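Local structure of uncharacterized protein (Streptococcus mutans, 3L7Y) at residues S36-T47 and F242-D252; H228-L237 and N255-A263. The protein binds magnesium and is probably a phosphatase of the haloacid dehalogenase-like hydrolase family, though its substrate is not known. All coordinates share one frame; numbering follows the deposited sequence.

From the first modelled residue, Ser-36, the chain runs into strand 39-42 and the aspartates after it, then spends 194 residues on other parts of the fold before 242-252 comes back alongside; interaction 1 closes that long loop. Just before the return, helix 229-239 passes over the sheet, strand 247-251 follows, and helix 257-262 comes next, so interaction 2 closes a short loop around that strand. The two contacts cross, their segments alternating along the chain. They also touch: the amine of Lys-229 in interaction 2 forms a salt bridge with Asp-43 of interaction 1, which ties the helix pair to the magnesium end of the central strands.

Interaction 1 of 2, residues S36-T47 and F242-D252; sequences SVKVIATDMDGT and FTSDHLMAFGD. With MG (magnesium ion), chain B.
Asp-43 and Asp-252 meet at the magnesium ion, at the C-terminal ends of two parallel strands. OD2 of Asp-43 and OD2 of Asp-252 each lie 2.4 Å from the metal, and the two carboxylate planes are turned 33° apart; the backbone O of Asp-45 and four waters complete the shell. With chi1 at 179° the Asp-43 carboxylate swings clear of its own N and reaches the metal. Thr-47 OG1 donates to Asp-43 OD2 at 2.9 Å from the anti side, well out of the carboxylate plane, fixing the group while its other oxygen, OD1, pairs with Lys-229.

Behind the site the strands are zipped by a parallel ladder in which Met-248 N reaches Val-39 O at 3.0 Å and Ala-41 N reaches Met-248 O at 2.8 Å. On one face Ile-40 CG2 comes to the edge of the Phe-250 ring, in its plane. On the other, Val-39, modelled with a nearly eclipsed chi1 (11°), puts CG2 unusually close to Leu-247 CD1, so the detail of that contact is doubtful. At the far end the extended Lys-38 chain lays CB over the centre of the Phe-242 ring, 3.9 Å from its centroid, and CD over a face of His-246.

The pair lies mid-sheet, between strands 73-77 and 265-268; helix 229-239 packs on Val-39 and Ala-41, helix 291-301 on Thr-42 and Phe-250.

Interaction 2 of 2, residues H228-L237 and N255-A263; sequences HKGWALQQLL and NDIEMLKLA
Lys-229 reaches across from the first turn of its helix to Asp-256, its chain extended beyond CG. CB rests on Met-259 CB at 4.0 Å; CG and then CD run past the backbone O of Asn-255, with CD 3.5 Å from it; CE still touches that oxygen and also comes within 3.5 Å of Asp-256 OD1. The tip, NZ, forms a salt bridge with Asp-256 OD1 at 2.7 Å, meeting it on the syn side, somewhat out of the carboxylate plane. Besides its salt bridge to Asp-43 OD1, NZ bonds to Ala-77 O and to a water shared with Asn-255 ND2, so the buried amine is held by several partners.

Beside it, Glu-258 folds over the His-228 ring: its bend at chi2 (85°) brings the carboxylate nearly parallel to the imidazole, the planes 9° apart, and CG sits 3.6 Å from the ring centroid, a CH-pi contact. Gly-230 lets the helices come close: the axes of 229-237 and 257-262 approach to 7.4 Å with their directions 46° apart. Further along, Leu-262 is a knob in the hole formed by Gly-230, Leu-233, Gln-234 and Leu-237, its CD2 3.7 Å from Leu-233 CB.

Two helices flanking strand 247-251 in sequence and packed on the same face of the sheet suit the Rossmann-like core of haloacid dehalogenase-like hydrolases. As in that family, a lysine and an acidic residue adjoin the magnesium site, Asp-256 OD2 accepting from the backbone N of the metal ligand Asp-252.

Interaction 1 of 2, residues S36-T47 and F242-D252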
loop_
_atom_site.group_PDB
_atom_site.type_symbol
_atom_site.label_atom_id
_atom_site.label_comp_id
_atom_site.label_asym_id
_atom_site.label_seq_id
_atom_site.Cartn_x
_atom_site.Cartn_y
_atom_site.Cartn_z
ATOM N N SER A 36 -6.277 -1.559 -24.629
ATOM C CA SER A 36 -5.114 -0.710 -24.879
ATOM C C SER A 36 -4.375 -0.348 -23.587
ATOM O O SER A 36 -4.328 0.817 -23.201
ATOM C CB SER A 36 -5.539 0.567 -25.604
ATOM O OG SER A 36 -4.417 1.389 -25.875
ATOM N N VAL A 37 -3.784 -1.345 -22.935
ATOM C CA VAL A 37 -3.160 -1.153 -21.626
ATOM C C VAL A 37 -1.693 -0.738 -21.752
ATOM O O VAL A 37 -0.920 -1.405 -22.443
ATOM C CB VAL A 37 -3.266 -2.444 -20.774
ATOM C CG1 VAL A 37 -2.529 -2.284 -19.451
ATOM C CG2 VAL A 37 -4.726 -2.795 -20.525
ATOM N N LYS A 38 -1.319 0.357 -21.080
ATOM C CA LYS A 38 0.061 0.858 -21.084
ATOM C C LYS A 38 0.728 0.828 -19.704
ATOM O O LYS A 38 1.953 0.833 -19.588
ATOM C CB LYS A 38 0.113 2.257 -21.696
ATOM C CG LYS A 38 -0.322 2.245 -23.164
ATOM C CD LYS A 38 -0.279 3.609 -23.829
ATOM C CE LYS A 38 -0.937 3.539 -25.213
ATOM N NZ LYS A 38 -0.678 4.757 -26.030
ATOM N N VAL A 39 -0.078 0.809 -18.653
ATOM C CA VAL A 39 0.456 0.600 -17.315
ATOM C C VAL A 39 -0.410 -0.397 -16.568
ATOM O O VAL A 39 -1.640 -0.388 -16.693
ATOM C CB VAL A 39 0.729 1.934 -16.538
ATOM C CG1 VAL A 39 0.132 3.132 -17.253
ATOM C CG2 VAL A 39 0.309 1.837 -15.069
ATOM N N ILE A 40 0.254 -1.310 -15.867
ATOM C CA ILE A 40 -0.409 -2.329 -15.073
ATOM C C ILE A 40 0.041 -2.125 -13.631
ATOM O O ILE A 40 1.237 -2.133 -13.342
ATOM C CB ILE A 40 -0.000 -3.736 -15.519
ATOM C CG1 ILE A 40 -0.386 -3.985 -16.986
ATOM C CG2 ILE A 40 -0.621 -4.806 -14.600
ATOM C CD1 ILE A 40 0.017 -5.354 -17.483
ATOM N N ALA A 41 -0.914 -1.943 -12.731
ATOM C CA ALA A 41 -0.607 -1.645 -11.338
ATOM C C ALA A 41 -1.256 -2.678 -10.461
ATOM O O ALA A 41 -2.427 -2.978 -10.620
ATOM C CB ALA A 41 -1.122 -0.242 -10.969
ATOM N N THR A 42 -0.507 -3.236 -9.527
ATOM C CA THR A 42 -1.114 -4.218 -8.649
ATOM C C THR A 42 -0.819 -4.020 -7.176
ATOM O O THR A 42 0.316 -3.735 -6.766
ATOM C CB THR A 42 -0.689 -5.636 -9.015
ATOM O OG1 THR A 42 -1.447 -6.568 -8.238
ATOM C CG2 THR A 42 0.790 -5.831 -8.724
ATOM N N ASP A 43 -1.855 -4.204 -6.373
ATOM C CA ASP A 43 -1.665 -4.368 -4.946
ATOM C C ASP A 43 -0.847 -5.647 -4.703
ATOM O O ASP A 43 -0.772 -6.509 -5.588
ATOM C CB ASP A 43 -3.020 -4.465 -4.272
ATOM C CG ASP A 43 -2.906 -4.660 -2.796
ATOM O OD1 ASP A 43 -1.941 -4.124 -2.205
ATOM O OD2 ASP A 43 -3.767 -5.362 -2.239
ATOM N N MET A 44 -0.239 -5.773 -3.519
ATOM C CA MET A 44 0.592 -6.939 -3.197
ATOM C C MET A 44 -0.097 -7.981 -2.308
ATOM O O MET A 44 -0.586 -9.007 -2.796
ATOM C CB MET A 44 1.920 -6.492 -2.570
ATOM C CG MET A 44 2.868 -5.879 -3.574
ATOM S SD MET A 44 3.424 -7.110 -4.763
ATOM C CE MET A 44 4.542 -8.066 -3.733
ATOM N N ASP A 45 -0.129 -7.711 -1.004
ATOM C CA ASP A 45 -0.794 -8.583 -0.042
ATOM C C ASP A 45 -2.266 -8.785 -0.403
ATOM O O ASP A 45 -2.997 -7.816 -0.509
ATOM C CB ASP A 45 -0.708 -7.978 1.364
ATOM C CG ASP A 45 0.737 -7.789 1.835
ATOM O OD1 ASP A 45 1.548 -8.730 1.705
ATOM O OD2 ASP A 45 1.063 -6.690 2.322
ATOM N N GLY A 46 -2.688 -10.036 -0.583
ATOM C CA GLY A 46 -4.085 -10.355 -0.855
ATOM C C GLY A 46 -4.466 -10.259 -2.322
ATOM O O GLY A 46 -5.603 -10.538 -2.691
ATOM N N THR A 47 -3.504 -9.863 -3.152
ATOM C CA THR A 47 -3.735 -9.597 -4.561
ATOM C C THR A 47 -2.659 -10.283 -5.412
ATOM O O THR A 47 -2.855 -11.419 -5.842
ATOM C CB THR A 47 -3.779 -8.078 -4.848
ATOM O OG1 THR A 47 -4.784 -7.464 -4.028
ATOM C CG2 THR A 47 -4.114 -7.818 -6.323
ATOM N N PHE A 242 0.006 9.310 -20.121
ATOM C CA PHE A 242 -1.096 8.413 -20.442
ATOM C C PHE A 242 -2.336 8.872 -19.704
ATOM O O PHE A 242 -2.290 9.809 -18.886
ATOM C CB PHE A 242 -0.805 6.965 -20.030
ATOM C CG PHE A 242 0.435 6.389 -20.641
ATOM C CD1 PHE A 242 0.664 6.478 -21.999
ATOM C CD2 PHE A 242 1.367 5.734 -19.848
ATOM C CE1 PHE A 242 1.815 5.942 -22.556
ATOM C CE2 PHE A 242 2.520 5.196 -20.394
ATOM C CZ PHE A 242 2.747 5.299 -21.751
ATOM N N THR A 243 -3.452 8.207 -19.982
ATOM C CA THR A 243 -4.663 8.464 -19.224
ATOM C C THR A 243 -5.121 7.197 -18.530
ATOM O O THR A 243 -4.571 6.109 -18.753
ATOM C CB THR A 243 -5.817 8.976 -20.106
ATOM O OG1 THR A 243 -6.381 7.886 -20.849
ATOM C CG2 THR A 243 -5.335 10.052 -21.045
ATOM N N SER A 244 -6.145 7.350 -17.700
ATOM C CA SER A 244 -6.700 6.242 -16.944
ATOM C C SER A 244 -7.325 5.214 -17.874
ATOM O O SER A 244 -7.638 4.104 -17.453
ATOM C CB SER A 244 -7.733 6.758 -15.949
ATOM O OG SER A 244 -8.785 7.398 -16.640
ATOM N N ASP A 245 -7.507 5.577 -19.142
ATOM C CA ASP A 245 -8.038 4.626 -20.113
ATOM C C ASP A 245 -7.028 3.531 -20.443
ATOM O O ASP A 245 -7.400 2.465 -20.943
ATOM C CB ASP A 245 -8.498 5.331 -21.391
ATOM C CG ASP A 245 -9.779 6.123 -21.193
ATOM O OD1 ASP A 245 -10.517 5.868 -20.212
ATOM O OD2 ASP A 245 -10.045 7.010 -22.028
ATOM N N HIS A 246 -5.753 3.798 -20.158
ATOM C CA HIS A 246 -4.681 2.837 -20.412
ATOM C C HIS A 246 -4.270 2.106 -19.140
ATOM O O HIS A 246 -3.330 1.304 -19.141
ATOM C CB HIS A 246 -3.445 3.553 -20.964
ATOM C CG HIS A 246 -3.762 4.633 -21.950
ATOM N ND1 HIS A 246 -3.568 5.972 -21.677
ATOM C CD2 HIS A 246 -4.262 4.573 -23.207
ATOM C CE1 HIS A 246 -3.928 6.688 -22.727
ATOM N NE2 HIS A 246 -4.352 5.863 -23.668
ATOM N N LEU A 247 -4.945 2.409 -18.044
ATOM C CA LEU A 247 -4.585 1.813 -16.761
ATOM C C LEU A 247 -5.338 0.508 -16.484
ATOM O O LEU A 247 -6.566 0.453 -16.564
ATOM C CB LEU A 247 -4.780 2.826 -15.622
ATOM C CG LEU A 247 -4.393 2.331 -14.226
ATOM C CD1 LEU A 247 -2.926 1.892 -14.192
ATOM C CD2 LEU A 247 -4.634 3.406 -13.184
ATOM N N MET A 248 -4.586 -0.549 -16.205
ATOM C CA MET A 248 -5.147 -1.766 -15.646
ATOM C C MET A 248 -4.620 -1.882 -14.217
ATOM O O MET A 248 -3.430 -1.679 -13.988
ATOM C CB MET A 248 -4.723 -2.982 -16.477
ATOM C CG MET A 248 -5.036 -4.333 -15.839
ATOM S SD MET A 248 -4.299 -5.716 -16.761
ATOM C CE MET A 248 -5.453 -5.810 -18.130
ATOM N N ALA A 249 -5.497 -2.201 -13.267
ATOM C CA ALA A 249 -5.138 -2.208 -11.851
ATOM C C ALA A 249 -5.870 -3.294 -11.072
ATOM O O ALA A 249 -7.043 -3.564 -11.337
ATOM C CB ALA A 249 -5.421 -0.848 -11.237
ATOM N N PHE A 250 -5.171 -3.904 -10.111
ATOM C CA PHE A 250 -5.705 -4.985 -9.278
ATOM C C PHE A 250 -5.665 -4.627 -7.794
ATOM O O PHE A 250 -4.688 -4.078 -7.337
ATOM C CB PHE A 250 -4.868 -6.257 -9.465
ATOM C CG PHE A 250 -4.809 -6.747 -10.888
ATOM C CD1 PHE A 250 -3.869 -6.236 -11.764
ATOM C CD2 PHE A 250 -5.694 -7.720 -11.333
ATOM C CE1 PHE A 250 -3.796 -6.673 -13.069
ATOM C CE2 PHE A 250 -5.639 -8.179 -12.646
ATOM C CZ PHE A 250 -4.693 -7.650 -13.519
ATOM N N GLY A 251 -6.705 -4.971 -7.038
ATOM C CA GLY A 251 -6.720 -4.707 -5.608
ATOM C C GLY A 251 -7.671 -5.641 -4.883
ATOM O O GLY A 251 -8.483 -6.332 -5.520
ATOM N N ASP A 252 -7.562 -5.678 -3.556
ATOM C CA ASP A 252 -8.462 -6.474 -2.735
ATOM C C ASP A 252 -8.862 -5.734 -1.464
ATOM O O ASP A 252 -9.568 -6.296 -0.633
ATOM C CB ASP A 252 -7.846 -7.826 -2.357
ATOM C CG ASP A 252 -6.891 -7.727 -1.169
ATOM O OD1 ASP A 252 -6.834 -8.670 -0.352
ATOM O OD2 ASP A 252 -6.193 -6.703 -1.055
HETATM MG MG MG B . -4.275 -5.949 0.076
HETATM O O HOH W 1 -2.079 -4.990 1.008
HETATM O O HOH W 2 -5.381 -7.530 1.630
HETATM O O HOH W 3 -4.939 -5.060 2.308
HETATM O O HOH W 4 -4.884 -3.582 -0.212
#

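Interaction 2 of 2, residues H228-L237 and N255-A263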
loop_
_atom_site.group_PDB
_atom_site.type_symbol
_atom_site.label_atom_id
_atom_site.label_comp_id
_atom_site.label_asym_id
_atom_site.label_seq_id
_atom_site.Cartn_x
_atom_site.Cartn_y
_atom_site.Cartn_z
ATOM N N HIS A 228 -3.043 8.768 -1.719
ATOM C CA HIS A 228 -3.472 7.380 -1.801
ATOM C C HIS A 228 -3.033 6.763 -3.138
ATOM O O HIS A 228 -2.448 7.439 -3.973
ATOM C CB HIS A 228 -4.983 7.287 -1.599
ATOM C CG HIS A 228 -5.760 8.303 -2.377
ATOM N ND1 HIS A 228 -5.786 8.320 -3.754
ATOM C CD2 HIS A 228 -6.540 9.339 -1.973
ATOM C CE1 HIS A 228 -6.549 9.319 -4.166
ATOM N NE2 HIS A 228 -7.014 9.953 -3.105
ATOM N N LYS A 229 -3.292 5.478 -3.336
ATOM C CA LYS A 229 -2.738 4.798 -4.500
ATOM C C LYS A 229 -3.308 5.360 -5.813
ATOM O O LYS A 229 -2.642 5.318 -6.855
ATOM C CB LYS A 229 -2.986 3.293 -4.416
ATOM C CG LYS A 229 -2.361 2.587 -3.231
ATOM C CD LYS A 229 -2.655 1.081 -3.306
ATOM C CE LYS A 229 -2.350 0.361 -1.987
ATOM N NZ LYS A 229 -2.556 -1.103 -2.107
ATOM N N GLY A 230 -4.543 5.868 -5.760
ATOM C CA GLY A 230 -5.144 6.541 -6.897
ATOM C C GLY A 230 -4.338 7.775 -7.265
ATOM O O GLY A 230 -4.030 8.005 -8.430
ATOM N N TRP A 231 -4.024 8.607 -6.276
ATOM C CA TRP A 231 -3.148 9.761 -6.456
ATOM C C TRP A 231 -1.775 9.348 -7.022
ATOM O O TRP A 231 -1.275 9.954 -7.896
ATOM C CB TRP A 231 -2.991 10.560 -5.162
ATOM C CG TRP A 231 -2.064 11.699 -5.269
ATOM C CD1 TRP A 231 -2.361 12.974 -5.598
ATOM C CD2 TRP A 231 -0.669 11.666 -5.082
ATOM N NE1 TRP A 231 -1.253 13.732 -5.612
ATOM C CE2 TRP A 231 -0.190 12.948 -5.304
ATOM C CE3 TRP A 231 0.229 10.680 -4.738
ATOM C CZ2 TRP A 231 1.152 13.254 -5.206
ATOM C CZ3 TRP A 231 1.522 10.993 -4.631
ATOM C CH2 TRP A 231 1.973 12.266 -4.847
ATOM N N ALA A 232 -1.223 8.290 -6.506
ATOM C CA ALA A 232 0.066 7.820 -6.952
ATOM C C ALA A 232 0.016 7.475 -8.446
ATOM O O ALA A 232 0.765 7.994 -9.195
ATOM C CB ALA A 232 0.516 6.702 -6.169
ATOM N N LEU A 233 -0.923 6.650 -8.851
ATOM C CA LEU A 233 -1.101 6.305 -10.250
ATOM C C LEU A 233 -1.390 7.513 -11.133
ATOM O O LEU A 233 -0.906 7.628 -12.175
ATOM C CB LEU A 233 -2.145 5.231 -10.402
ATOM C CG LEU A 233 -1.578 3.823 -10.421
ATOM C CD1 LEU A 233 -0.483 3.636 -11.468
ATOM C CD2 LEU A 233 -1.058 3.360 -9.162
ATOM N N GLN A 234 -2.165 8.438 -10.656
ATOM C CA GLN A 234 -2.382 9.672 -11.411
ATOM C C GLN A 234 -1.045 10.355 -11.694
ATOM O O GLN A 234 -0.754 10.753 -12.822
ATOM C CB GLN A 234 -3.326 10.617 -10.652
ATOM C CG GLN A 234 -4.746 10.099 -10.555
ATOM C CD GLN A 234 -5.688 11.070 -9.870
ATOM O OE1 GLN A 234 -6.859 11.173 -10.236
ATOM N NE2 GLN A 234 -5.182 11.791 -8.875
ATOM N N GLN A 235 -0.212 10.472 -10.667
ATOM C CA GLN A 235 1.090 11.085 -10.847
ATOM C C GLN A 235 1.915 10.364 -11.915
ATOM O O GLN A 235 2.624 10.989 -12.705
ATOM C CB GLN A 235 1.837 11.085 -9.521
ATOM C CG GLN A 235 1.176 11.963 -8.472
ATOM C CD GLN A 235 1.135 13.410 -8.900
ATOM O OE1 GLN A 235 0.084 14.058 -8.854
ATOM N NE2 GLN A 235 2.275 13.921 -9.347
ATOM N N LEU A 236 1.819 9.044 -11.949
ATOM C CA LEU A 236 2.629 8.270 -12.884
ATOM C C LEU A 236 2.069 8.367 -14.304
ATOM O O LEU A 236 2.818 8.572 -15.265
ATOM C CB LEU A 236 2.742 6.821 -12.417
ATOM C CG LEU A 236 3.573 6.614 -11.145
ATOM C CD1 LEU A 236 3.301 5.245 -10.562
ATOM C CD2 LEU A 236 5.065 6.779 -11.450
ATOM N N LEU A 237 0.751 8.233 -14.426
ATOM C CA LEU A 237 0.073 8.456 -15.694
ATOM C C LEU A 237 0.414 9.841 -16.253
ATOM O O LEU A 237 0.772 9.978 -17.424
ATOM C CB LEU A 237 -1.446 8.315 -15.518
ATOM C CG LEU A 237 -1.982 6.914 -15.180
ATOM C CD1 LEU A 237 -3.484 6.928 -14.906
ATOM C CD2 LEU A 237 -1.654 5.915 -16.287
ATOM N N ASN A 255 -7.846 0.375 0.900
ATOM C CA ASN A 255 -6.813 1.278 0.411
ATOM C C ASN A 255 -6.533 1.128 -1.102
ATOM O O ASN A 255 -5.675 1.832 -1.651
ATOM C CB ASN A 255 -5.510 1.108 1.215
ATOM C CG ASN A 255 -4.949 -0.309 1.144
ATOM O OD1 ASN A 255 -5.666 -1.256 0.839
ATOM N ND2 ASN A 255 -3.657 -0.455 1.445
ATOM N N ASP A 256 -7.257 0.222 -1.763
ATOM C CA ASP A 256 -7.177 0.071 -3.218
ATOM C C ASP A 256 -8.325 0.778 -3.948
ATOM O O ASP A 256 -8.371 0.784 -5.180
ATOM C CB ASP A 256 -7.217 -1.411 -3.620
ATOM C CG ASP A 256 -6.016 -2.186 -3.144
ATOM O OD1 ASP A 256 -4.882 -1.668 -3.257
ATOM O OD2 ASP A 256 -6.204 -3.321 -2.661
ATOM N N ILE A 257 -9.271 1.347 -3.210
ATOM C CA ILE A 257 -10.503 1.822 -3.850
ATOM C C ILE A 257 -10.312 3.024 -4.781
ATOM O O ILE A 257 -10.913 3.063 -5.860
ATOM C CB ILE A 257 -11.637 2.083 -2.836
ATOM C CG1 ILE A 257 -12.197 0.774 -2.286
ATOM C CG2 ILE A 257 -12.787 2.845 -3.483
ATOM C CD1 ILE A 257 -13.144 0.987 -1.073
ATOM N N GLU A 258 -9.503 4.009 -4.388
ATOM C CA GLU A 258 -9.263 5.143 -5.296
ATOM C C GLU A 258 -8.537 4.666 -6.566
ATOM O O GLU A 258 -8.778 5.157 -7.674
ATOM C CB GLU A 258 -8.461 6.261 -4.609
ATOM C CG GLU A 258 -9.118 6.826 -3.334
ATOM C CD GLU A 258 -8.798 6.023 -2.078
ATOM O OE1 GLU A 258 -8.120 4.977 -2.179
ATOM O OE2 GLU A 258 -9.223 6.440 -0.978
ATOM N N MET A 259 -7.635 3.708 -6.403
ATOM C CA MET A 259 -6.898 3.194 -7.557
ATOM C C MET A 259 -7.822 2.465 -8.517
ATOM O O MET A 259 -7.721 2.628 -9.730
ATOM C CB MET A 259 -5.790 2.238 -7.111
ATOM C CG MET A 259 -5.086 1.507 -8.266
ATOM S SD MET A 259 -3.618 0.602 -7.699
ATOM C CE MET A 259 -4.363 -0.830 -6.918
ATOM N N LEU A 260 -8.695 1.630 -7.961
ATOM C CA LEU A 260 -9.650 0.869 -8.742
ATOM C C LEU A 260 -10.634 1.782 -9.481
ATOM O O LEU A 260 -10.884 1.602 -10.681
ATOM C CB LEU A 260 -10.400 -0.108 -7.833
ATOM C CG LEU A 260 -10.033 -1.599 -7.815
ATOM C CD1 LEU A 260 -8.759 -1.927 -8.600
ATOM C CD2 LEU A 260 -9.996 -2.143 -6.377
ATOM N N LYS A 261 -11.188 2.763 -8.774
ATOM C CA LYS A 261 -12.099 3.703 -9.416
ATOM C C LYS A 261 -11.399 4.452 -10.545
ATOM O O LYS A 261 -12.014 4.789 -11.556
ATOM C CB LYS A 261 -12.676 4.675 -8.392
ATOM C CG LYS A 261 -13.683 4.020 -7.451
ATOM C CD LYS A 261 -14.178 4.980 -6.371
ATOM N N LEU A 262 -10.100 4.687 -10.382
ATOM C CA LEU A 262 -9.340 5.434 -11.371
ATOM C C LEU A 262 -9.136 4.659 -12.659
ATOM O O LEU A 262 -9.277 5.204 -13.758
ATOM C CB LEU A 262 -7.970 5.825 -10.812
ATOM C CG LEU A 262 -7.021 6.403 -11.864
ATOM C CD1 LEU A 262 -7.408 7.839 -12.214
ATOM C CD2 LEU A 262 -5.568 6.336 -11.376
ATOM N N ALA A 263 -8.775 3.386 -12.520
ATOM C CA ALA A 263 -8.374 2.576 -13.667
ATOM C C ALA A 263 -9.590 2.190 -14.503
ATOM O O ALA A 263 -10.586 1.716 -13.967
ATOM C CB ALA A 263 -7.651 1.322 -13.196
HETATM O O HOH W 5 -4.356 4.005 -0.809
HETATM O O HOH W 6 -1.581 -2.701 0.358
#